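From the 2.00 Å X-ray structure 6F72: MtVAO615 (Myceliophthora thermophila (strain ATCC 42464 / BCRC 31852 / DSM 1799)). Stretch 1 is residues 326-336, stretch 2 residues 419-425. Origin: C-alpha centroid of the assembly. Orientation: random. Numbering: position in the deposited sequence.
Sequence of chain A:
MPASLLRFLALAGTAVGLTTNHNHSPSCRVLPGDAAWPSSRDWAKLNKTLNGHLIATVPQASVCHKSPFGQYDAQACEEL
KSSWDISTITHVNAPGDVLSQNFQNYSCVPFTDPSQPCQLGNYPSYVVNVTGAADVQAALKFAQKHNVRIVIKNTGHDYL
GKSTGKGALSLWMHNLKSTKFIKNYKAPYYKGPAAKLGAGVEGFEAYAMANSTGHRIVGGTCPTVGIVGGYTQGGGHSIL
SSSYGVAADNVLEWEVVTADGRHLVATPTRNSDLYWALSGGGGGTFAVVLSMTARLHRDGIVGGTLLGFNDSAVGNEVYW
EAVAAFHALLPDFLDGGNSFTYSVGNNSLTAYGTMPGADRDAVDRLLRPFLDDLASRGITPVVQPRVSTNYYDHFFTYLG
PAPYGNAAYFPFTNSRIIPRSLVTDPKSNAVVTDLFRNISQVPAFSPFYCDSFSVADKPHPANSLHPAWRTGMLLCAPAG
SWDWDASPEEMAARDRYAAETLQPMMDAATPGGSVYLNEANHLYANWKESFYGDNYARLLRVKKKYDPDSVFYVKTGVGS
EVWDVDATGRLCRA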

# COMPACT_ATOMS: atom_id res chain seq x y z
N PHE A 326 1.67 -24.52 12.00
CA PHE A 326 0.58 -23.69 11.47
C PHE A 326 0.88 -23.28 10.03
O PHE A 326 0.01 -23.40 9.15
CB PHE A 326 0.39 -22.46 12.36
CG PHE A 326 -0.55 -21.41 11.82
CD1 PHE A 326 -1.93 -21.54 11.98
CD2 PHE A 326 -0.05 -20.26 11.20
CE1 PHE A 326 -2.80 -20.56 11.51
CE2 PHE A 326 -0.91 -19.28 10.72
CZ PHE A 326 -2.29 -19.43 10.88
N HIS A 327 2.11 -22.82 9.80
CA HIS A 327 2.58 -22.45 8.47
C HIS A 327 2.55 -23.62 7.50
O HIS A 327 2.04 -23.48 6.39
CB HIS A 327 3.99 -21.89 8.55
CG HIS A 327 4.06 -20.48 9.03
ND1 HIS A 327 5.23 -19.92 9.49
CD2 HIS A 327 3.10 -19.53 9.14
CE1 HIS A 327 4.99 -18.67 9.86
NE2 HIS A 327 3.71 -18.41 9.64
N ALA A 328 3.10 -24.76 7.93
CA ALA A 328 3.11 -25.99 7.13
C ALA A 328 1.69 -26.50 6.83
O ALA A 328 1.50 -27.20 5.85
CB ALA A 328 3.95 -27.07 7.80
N LEU A 329 0.72 -26.14 7.67
CA LEU A 329 -0.67 -26.60 7.49
C LEU A 329 -1.55 -25.73 6.57
O LEU A 329 -2.65 -26.15 6.16
CB LEU A 329 -1.34 -26.85 8.85
CG LEU A 329 -1.01 -28.18 9.54
CD1 LEU A 329 -1.73 -28.25 10.87
CD2 LEU A 329 -1.35 -29.41 8.71
N LEU A 330 -1.05 -24.54 6.25
CA LEU A 330 -1.74 -23.60 5.35
C LEU A 330 -2.04 -24.08 3.92
O LEU A 330 -3.15 -23.82 3.45
CB LEU A 330 -1.01 -22.25 5.30
CG LEU A 330 -0.98 -21.41 6.58
CD1 LEU A 330 0.00 -20.27 6.40
CD2 LEU A 330 -2.36 -20.90 6.96
N PRO A 331 -1.08 -24.74 3.22
CA PRO A 331 -1.26 -25.08 1.80
C PRO A 331 -2.66 -25.52 1.33
O PRO A 331 -3.20 -24.87 0.43
CB PRO A 331 -0.23 -26.19 1.58
CG PRO A 331 0.91 -25.73 2.42
CD PRO A 331 0.30 -25.07 3.64
N ASP A 332 -3.24 -26.57 1.92
CA ASP A 332 -4.57 -27.06 1.52
C ASP A 332 -5.71 -26.09 1.84
O ASP A 332 -6.71 -26.05 1.12
CB ASP A 332 -4.88 -28.41 2.17
CG ASP A 332 -3.93 -29.49 1.75
OD1 ASP A 332 -3.41 -29.45 0.61
OD2 ASP A 332 -3.69 -30.39 2.57
N PHE A 333 -5.54 -25.33 2.92
CA PHE A 333 -6.49 -24.31 3.33
C PHE A 333 -6.52 -23.16 2.32
O PHE A 333 -7.59 -22.71 1.93
CB PHE A 333 -6.13 -23.83 4.74
CG PHE A 333 -6.99 -22.71 5.26
CD1 PHE A 333 -8.24 -22.97 5.83
CD2 PHE A 333 -6.52 -21.39 5.24
CE1 PHE A 333 -9.02 -21.93 6.34
CE2 PHE A 333 -7.30 -20.34 5.74
CZ PHE A 333 -8.55 -20.62 6.31
N LEU A 334 -5.34 -22.72 1.89
CA LEU A 334 -5.21 -21.65 0.91
C LEU A 334 -5.64 -22.05 -0.50
O LEU A 334 -6.25 -21.24 -1.21
CB LEU A 334 -3.79 -21.11 0.87
CG LEU A 334 -3.18 -20.59 2.18
CD1 LEU A 334 -1.75 -20.21 1.89
CD2 LEU A 334 -3.93 -19.41 2.77
N ASP A 335 -5.33 -23.29 -0.90
CA ASP A 335 -5.73 -23.85 -2.20
C ASP A 335 -7.24 -24.01 -2.36
O ASP A 335 -7.73 -24.15 -3.48
CB ASP A 335 -5.04 -25.21 -2.45
CG ASP A 335 -3.53 -25.10 -2.64
OD1 ASP A 335 -3.03 -24.01 -3.03
OD2 ASP A 335 -2.83 -26.10 -2.39
N GLY A 336 -7.96 -24.04 -1.24
CA GLY A 336 -9.42 -24.12 -1.23
C GLY A 336 -10.10 -22.76 -1.36
O GLY A 336 -11.32 -22.68 -1.27
N PRO A 419 8.01 -17.83 -0.38
CA PRO A 419 7.62 -19.01 -1.19
C PRO A 419 7.04 -20.16 -0.37
O PRO A 419 7.53 -20.44 0.72
CB PRO A 419 8.93 -19.46 -1.85
CG PRO A 419 9.83 -18.28 -1.81
CD PRO A 419 9.35 -17.33 -0.74
N ARG A 420 6.00 -20.80 -0.90
CA ARG A 420 5.45 -22.05 -0.34
C ARG A 420 6.48 -23.16 -0.11
O ARG A 420 6.40 -23.88 0.90
CB ARG A 420 4.35 -22.58 -1.26
CG ARG A 420 3.44 -23.61 -0.62
CD ARG A 420 2.61 -24.32 -1.67
NE ARG A 420 1.21 -24.42 -1.27
CZ ARG A 420 0.22 -23.67 -1.74
NH1 ARG A 420 0.44 -22.74 -2.66
NH2 ARG A 420 -1.01 -23.84 -1.28
N SER A 421 7.44 -23.29 -1.03
CA SER A 421 8.43 -24.39 -0.97
C SER A 421 9.35 -24.28 0.25
O SER A 421 9.82 -25.29 0.77
CB SER A 421 9.25 -24.45 -2.26
OG SER A 421 9.76 -23.17 -2.58
N LEU A 422 9.58 -23.05 0.72
CA LEU A 422 10.35 -22.81 1.94
C LEU A 422 9.63 -23.33 3.19
O LEU A 422 10.24 -24.00 4.03
CB LEU A 422 10.74 -21.34 2.09
CG LEU A 422 11.74 -20.77 1.08
CD1 LEU A 422 11.90 -19.28 1.30
CD2 LEU A 422 13.11 -21.46 1.09
N VAL A 423 8.33 -23.06 3.26
CA VAL A 423 7.48 -23.47 4.38
C VAL A 423 7.23 -24.98 4.43
O VAL A 423 7.25 -25.59 5.50
CB VAL A 423 6.13 -22.72 4.35
CG1 VAL A 423 5.22 -23.23 5.45
CG2 VAL A 423 6.34 -21.22 4.49
N THR A 424 6.96 -25.58 3.27
CA THR A 424 6.57 -27.00 3.20
C THR A 424 7.73 -27.99 3.41
O THR A 424 7.49 -29.17 3.73
CB THR A 424 5.81 -27.30 1.90
OG1 THR A 424 6.62 -26.91 0.79
CG2 THR A 424 4.51 -26.51 1.89
N ASP A 425 8.97 -27.52 3.26
CA ASP A 425 10.17 -28.27 3.67
C ASP A 425 10.61 -27.89 5.11
O ASP A 425 11.08 -26.77 5.32
CB ASP A 425 11.31 -28.07 2.65
CG ASP A 425 12.64 -28.74 3.08
OD1 ASP A 425 12.66 -29.63 3.96
OD2 ASP A 425 13.69 -28.36 2.53

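This is a small, oblique helix-to-helix contact in which one arginine reaches along the C-terminal part of a neighbouring helix to form a salt bridge and a carbonyl contact, while a valine, a threonine and a proline supply the nonpolar packing. It illustrates a general principle: short side chains pack where two crossing helices come close, and a long basic one can add polar links further along.

The helix of residues 326-335 and the short helix 420-424 run at 127° to each other, with their axes 8.9 Å apart at closest approach, and the stretches together bury only 307 Å². The backbones come nearest at Ala328 and Thr424, whose CA atoms are 5.3 Å apart; between the CA atoms of Pro331 and Arg420 the separation has grown to 7.7 Å.

At the close end, Val423 points toward the partner helix, and its CG1 lies 3.3 Å from His327 O, 3.6 Å from His327 CB and 3.6 Å from Ala328 N. The methyl group thus packs against backbone as much as side chain. His327 contributes the base of its side chain: its CA-to-CB bond points toward the other stretch, but the imidazole leads away, and NE2 is hydrogen-bonded elsewhere in the structure. Nearby, Thr424 CG2 rests 3.7 Å from Pro331 CG.

Pro331 sits where the first helix is kinked. A proline nitrogen carries no hydrogen and cannot donate to the preceding turn, yet its ring offers a compact nonpolar surface, and here it serves both threonine and arginine: Pro331 CB is 3.7 Å from Arg420 NE.

The wider end belongs to Arg420, which has the largest covered area of any residue in the contact. Its CA-to-CB bond points sideways, but with chi1 and chi2 both t the chain extends until the guanidinium reaches the first helix. Arg420 NH2 forms a salt bridge with Asp335 OD1 at 2.7 Å and also donates to Pro331 O at 3.0 Å. Both hydrogen bonds are weak, with angles at the hydrogen of 120° and 125°, so neither bond is well directed, despite the short 2.7 Å from Arg420 NH2 to Asp335 OD1; for the carboxylate, opposite charge adds to the attraction. Pro331 O lies at the guanidinium edge, near its plane, and also accepts the helical hydrogen bond from Asp335 N at 3.0 Å. A single carbonyl therefore serves both the helix and the contact.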